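Local coordinates for protein cytochrome P450 monooxygenase (Rhodococcus sp. ECU0066, PDB 6KBH) that probably acts as a self-sufficient monooxygenase, passing electrons from flavin mononucleotide through a [2Fe-2S] cluster to a cytochrome P450 heme, at residues Ala318-Leu323 with Leu398-Ile403. Sequence-based numbering, arbitrary orientation.
Sequences AVEECL and LARMEI. With HEM (protoporphyrin IX containing Fe), chain C.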
ATOM      1  N   ALA A 318       6.438  -0.247   7.568  1.00 82.30           N
ATOM      2  CA  ALA A 318       7.114  -1.197   8.444  1.00 80.17           C
ATOM      3  C   ALA A 318       6.469  -2.572   8.354  1.00 86.93           C
ATOM      4  O   ALA A 318       7.146  -3.575   8.098  1.00 84.47           O
ATOM      5  CB  ALA A 318       7.101  -0.696   9.889  1.00 82.27           C
ATOM      6  N   VAL A 319       5.148  -2.632   8.543  1.00 81.03           N
ATOM      7  CA  VAL A 319       4.455  -3.910   8.487  1.00 80.56           C
ATOM      8  C   VAL A 319       4.523  -4.515   7.094  1.00 76.54           C
ATOM      9  O   VAL A 319       4.356  -5.728   6.944  1.00 88.91           O
ATOM     10  CB  VAL A 319       2.995  -3.755   8.965  1.00 83.05           C
ATOM     11  CG1 VAL A 319       2.937  -2.914  10.235  1.00 79.88           C
ATOM     12  CG2 VAL A 319       2.126  -3.159   7.878  1.00 85.80           C
ATOM     13  N   GLU A 320       4.791  -3.708   6.066  1.00 70.07           N
ATOM     14  CA  GLU A 320       4.987  -4.258   4.729  1.00 78.23           C
ATOM     15  C   GLU A 320       6.358  -4.911   4.594  1.00 82.57           C
ATOM     16  O   GLU A 320       6.489  -5.963   3.955  1.00 80.02           O
ATOM     17  CB  GLU A 320       4.808  -3.167   3.673  1.00 72.47           C
ATOM     18  CG  GLU A 320       3.381  -2.665   3.546  1.00 77.75           C
ATOM     19  CD  GLU A 320       2.448  -3.698   2.936  1.00 75.91           C
ATOM     20  OE1 GLU A 320       2.813  -4.302   1.906  1.00 76.72           O
ATOM     21  OE2 GLU A 320       1.350  -3.912   3.493  1.00 68.69           O
ATOM     22  N   GLU A 321       7.392  -4.304   5.183  1.00 73.73           N
ATOM     23  CA  GLU A 321       8.713  -4.917   5.140  1.00 77.33           C
ATOM     24  C   GLU A 321       8.742  -6.206   5.949  1.00 84.10           C
ATOM     25  O   GLU A 321       9.419  -7.170   5.570  1.00 73.64           O
ATOM     26  CB  GLU A 321       9.768  -3.935   5.647  1.00 77.81           C
ATOM     27  CG  GLU A 321      11.207  -4.465   5.642  1.00 79.61           C
ATOM     28  CD  GLU A 321      11.791  -4.641   4.247  1.00 74.95           C
ATOM     29  OE1 GLU A 321      11.060  -4.469   3.252  1.00 73.97           O
ATOM     30  OE2 GLU A 321      13.004  -4.930   4.148  1.00 74.98           O
ATOM     31  N   CYS A 322       8.017  -6.240   7.068  1.00 81.72           N
ATOM     32  CA  CYS A 322       7.897  -7.478   7.829  1.00 77.25           C
ATOM     33  C   CYS A 322       7.209  -8.560   7.009  1.00 83.54           C
ATOM     34  O   CYS A 322       7.647  -9.717   7.003  1.00 75.74           O
ATOM     35  CB  CYS A 322       7.136  -7.225   9.129  1.00 74.86           C
ATOM     36  SG  CYS A 322       8.010  -6.185  10.319  1.00 86.60           S
ATOM     37  N   LEU A 323       6.133  -8.201   6.297  1.00 80.35           N
ATOM     38  CA  LEU A 323       5.429  -9.179   5.471  1.00 72.13           C
ATOM     39  C   LEU A 323       6.306  -9.696   4.340  1.00 74.48           C
ATOM     40  O   LEU A 323       6.185 -10.862   3.948  1.00 69.36           O
ATOM     41  CB  LEU A 323       4.143  -8.570   4.916  1.00 70.80           C
ATOM     42  CG  LEU A 323       3.053  -8.321   5.958  1.00 77.62           C
ATOM     43  CD1 LEU A 323       1.990  -7.359   5.429  1.00 77.38           C
ATOM     44  CD2 LEU A 323       2.429  -9.630   6.432  1.00 64.94           C
ATOM     45  N   LEU A 398      -7.522  -5.718   5.356  1.00 72.43           N
ATOM     46  CA  LEU A 398      -7.987  -6.032   6.702  1.00 69.08           C
ATOM     47  C   LEU A 398      -6.830  -6.501   7.572  1.00 78.48           C
ATOM     48  O   LEU A 398      -6.706  -6.087   8.731  1.00 79.46           O
ATOM     49  CB  LEU A 398      -9.090  -7.089   6.648  1.00 70.65           C
ATOM     50  CG  LEU A 398      -9.610  -7.590   7.999  1.00 75.34           C
ATOM     51  CD1 LEU A 398     -10.064  -6.427   8.869  1.00 69.57           C
ATOM     52  CD2 LEU A 398     -10.738  -8.592   7.805  1.00 72.02           C
ATOM     53  N   ALA A 399      -5.962  -7.355   7.023  1.00 78.15           N
ATOM     54  CA  ALA A 399      -4.779  -7.784   7.759  1.00 80.53           C
ATOM     55  C   ALA A 399      -3.765  -6.654   7.884  1.00 76.28           C
ATOM     56  O   ALA A 399      -3.093  -6.528   8.913  1.00 75.74           O
ATOM     57  CB  ALA A 399      -4.148  -9.000   7.079  1.00 70.64           C
ATOM     58  N   ARG A 400      -3.637  -5.824   6.846  1.00 65.86           N
ATOM     59  CA  ARG A 400      -2.726  -4.685   6.918  1.00 74.57           C
ATOM     60  C   ARG A 400      -3.145  -3.718   8.017  1.00 83.99           C
ATOM     61  O   ARG A 400      -2.310  -3.247   8.799  1.00 86.03           O
ATOM     62  CB  ARG A 400      -2.673  -3.972   5.569  1.00 79.75           C
ATOM     63  CG  ARG A 400      -1.665  -4.536   4.596  1.00 70.65           C
ATOM     64  CD  ARG A 400      -1.925  -4.011   3.199  1.00 70.23           C
ATOM     65  NE  ARG A 400      -0.815  -4.288   2.298  1.00 65.17           N
ATOM     66  CZ  ARG A 400      -0.885  -4.186   0.975  1.00 80.71           C
ATOM     67  NH1 ARG A 400      -2.020  -3.810   0.397  1.00 82.31           N
ATOM     68  NH2 ARG A 400       0.177  -4.456   0.228  1.00 80.83           N
ATOM     69  N   MET A 401      -4.440  -3.394   8.078  1.00 76.85           N
ATOM     70  CA  MET A 401      -4.947  -2.547   9.152  1.00 83.20           C
ATOM     71  C   MET A 401      -4.703  -3.194  10.508  1.00 84.76           C
ATOM     72  O   MET A 401      -4.201  -2.555  11.441  1.00 83.78           O
ATOM     73  CB  MET A 401      -6.440  -2.283   8.943  1.00 82.07           C
ATOM     74  CG  MET A 401      -7.145  -1.741  10.171  1.00 78.00           C
ATOM     75  SD  MET A 401      -8.942  -1.836  10.104  1.00 85.06           S
ATOM     76  CE  MET A 401      -9.296  -0.543   8.915  1.00 84.90           C
ATOM     77  N   GLU A 402      -5.042  -4.477  10.620  1.00 82.01           N
ATOM     78  CA  GLU A 402      -4.929  -5.203  11.879  1.00 85.24           C
ATOM     79  C   GLU A 402      -3.509  -5.158  12.430  1.00 86.08           C
ATOM     80  O   GLU A 402      -3.297  -4.878  13.617  1.00 81.49           O
ATOM     81  CB  GLU A 402      -5.354  -6.642  11.639  1.00 89.39           C
ATOM     82  CG  GLU A 402      -6.210  -7.230  12.692  1.00 88.95           C
ATOM     83  CD  GLU A 402      -6.877  -8.476  12.195  1.00 87.45           C
ATOM     84  OE1 GLU A 402      -6.930  -8.684  10.965  1.00 91.37           O
ATOM     85  OE2 GLU A 402      -7.305  -9.272  13.035  1.00 86.98           O
ATOM     86  N   ILE A 403      -2.524  -5.453  11.583  1.00 79.75           N
ATOM     87  CA  ILE A 403      -1.133  -5.424  12.019  1.00 84.73           C
ATOM     88  C   ILE A 403      -0.740  -4.016  12.432  1.00 93.41           C
ATOM     89  O   ILE A 403      -0.107  -3.808  13.477  1.00 93.92           O
ATOM     90  CB  ILE A 403      -0.210  -5.956  10.909  1.00 82.72           C
ATOM     91  CG1 ILE A 403      -0.566  -7.396  10.552  1.00 87.16           C
ATOM     92  CG2 ILE A 403       1.235  -5.880  11.356  1.00 83.28           C
ATOM     93  CD1 ILE A 403      -0.304  -8.363  11.658  1.00 91.60           C
TER
HETATM   94  CHA HEM C 802      -6.290 -15.809  -0.701  1.00 72.55           C
HETATM   95  CHB HEM C 802      -2.283 -14.825   2.201  1.00 63.93           C
HETATM   96  CHC HEM C 802      -5.385 -12.461   5.778  1.00 71.37           C
HETATM   97  CHD HEM C 802      -9.334 -13.453   2.873  1.00 75.61           C
HETATM   98  C1A HEM C 802      -5.016 -15.618  -0.006  1.00 72.69           C
HETATM   99  C2A HEM C 802      -3.894 -16.191  -0.759  1.00 58.52           C
HETATM  100  C3A HEM C 802      -2.783 -15.915   0.041  1.00 62.31           C
HETATM  101  C4A HEM C 802      -3.342 -15.200   1.218  1.00 54.12           C
HETATM  102  CMA HEM C 802      -1.357 -16.275  -0.241  1.00 59.17           C
HETATM  103  CAA HEM C 802      -3.905 -16.885  -2.086  1.00 61.54           C
HETATM  104  CBA HEM C 802      -3.385 -16.065  -3.225  1.00 63.91           C
HETATM  105  CGA HEM C 802      -3.557 -16.557  -4.623  1.00 66.22           C
HETATM  106  O1A HEM C 802      -3.831 -17.786  -4.607  1.00 78.76           O
HETATM  107  O2A HEM C 802      -3.378 -15.606  -5.432  1.00 62.93           O
HETATM  108  C1B HEM C 802      -2.714 -14.106   3.441  1.00 62.92           C
HETATM  109  C2B HEM C 802      -1.771 -13.634   4.556  1.00 72.66           C
HETATM  110  C3B HEM C 802      -2.749 -12.892   5.669  1.00 59.53           C
HETATM  111  C4B HEM C 802      -4.154 -13.007   5.110  1.00 64.04           C
HETATM  112  CMB HEM C 802      -0.292 -13.814   4.618  1.00 76.81           C
HETATM  113  CAB HEM C 802      -2.354 -12.262   6.961  1.00 62.85           C
HETATM  114  CBB HEM C 802      -1.263 -11.248   6.941  1.00 68.12           C
HETATM  115  C1C HEM C 802      -6.656 -12.680   5.030  1.00 75.70           C
HETATM  116  C2C HEM C 802      -7.752 -12.122   5.778  1.00 69.59           C
HETATM  117  C3C HEM C 802      -8.857 -12.386   5.000  1.00 74.99           C
HETATM  118  C4C HEM C 802      -8.308 -13.080   3.844  1.00 70.29           C
HETATM  119  CMC HEM C 802      -7.704 -11.416   7.092  1.00 69.16           C
HETATM  120  CAC HEM C 802     -10.275 -12.003   5.296  1.00 78.89           C
HETATM  121  CBC HEM C 802     -11.272 -13.031   5.690  1.00 75.69           C
HETATM  122  C1D HEM C 802      -8.682 -14.148   1.757  1.00 63.44           C
HETATM  123  C2D HEM C 802      -9.661 -14.570   0.702  1.00 60.68           C
HETATM  124  C3D HEM C 802      -8.712 -15.314  -0.425  1.00 66.16           C
HETATM  125  C4D HEM C 802      -7.330 -15.202   0.153  1.00 67.02           C
HETATM  126  CMD HEM C 802     -11.134 -14.357   0.706  1.00 76.36           C
HETATM  127  CAD HEM C 802      -9.147 -15.925  -1.709  1.00 75.64           C
HETATM  128  CBD HEM C 802      -9.419 -14.965  -2.820  1.00 59.85           C
HETATM  129  CGD HEM C 802      -9.438 -15.514  -4.199  1.00 68.09           C
HETATM  130  O1D HEM C 802      -8.860 -16.628  -4.180  1.00 73.85           O
HETATM  131  O2D HEM C 802     -10.005 -14.717  -4.989  1.00 65.26           O
HETATM  132  NA  HEM C 802      -4.704 -15.008   1.215  1.00 70.35           N
HETATM  133  NB  HEM C 802      -4.124 -13.673   3.730  1.00 67.37           N
HETATM  134  NC  HEM C 802      -6.974 -13.277   3.832  1.00 75.22           N
HETATM  135  ND  HEM C 802      -7.200 -14.447   1.505  1.00 64.76           N
HETATM  136 FE   HEM C 802      -5.655 -14.185   2.713  1.00 75.70          FE
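R400 and E320 join in a buried, two-bond salt bridge between helix 396-413, the L helix that follows the heme ligand C393, and helix 315-325, the K helix of the P450 fold. The guanidinium comes side-on: NE of R400 donates to OE2 of E320 (2.5 Å), on the syn side of the carboxylate but tilted out of its plane, while NH2 of R400 reaches OE1 of E320 at 3.1 Å, from above that plane, with an N-H...O angle of 151°. The two flat groups stand 58° apart, so the fork is twisted rather than coplanar. An extended arginine chain from CG to NE meets a glutamate bent at chi2 (-70°), and the side chains cross at about a right angle. Each charge has further partners: OE1 of E320 also accepts from H383 NE2, and NH1 of R400 pairs with D730, in the ferredoxin-like part of the chain that carries the cluster. Beside this polar pair, CG1 of V319 touches CG2 of I403 at 3.6 Å, the two branched side chains sliding past each other in opposite directions. On the heme side, A399 CB rests 3.7 Å from the vinyl carbon CBB. Next along the K helix, E321 pairs with R324 and R377, consistent with the E-R-R triad of the family. A leucine in place of R400 would probably leave the carboxylates of E320 and D730 without their common cation. One arginine thus probably balances the charge of a buried glutamate while linking the heme domain to the cluster-bearing region.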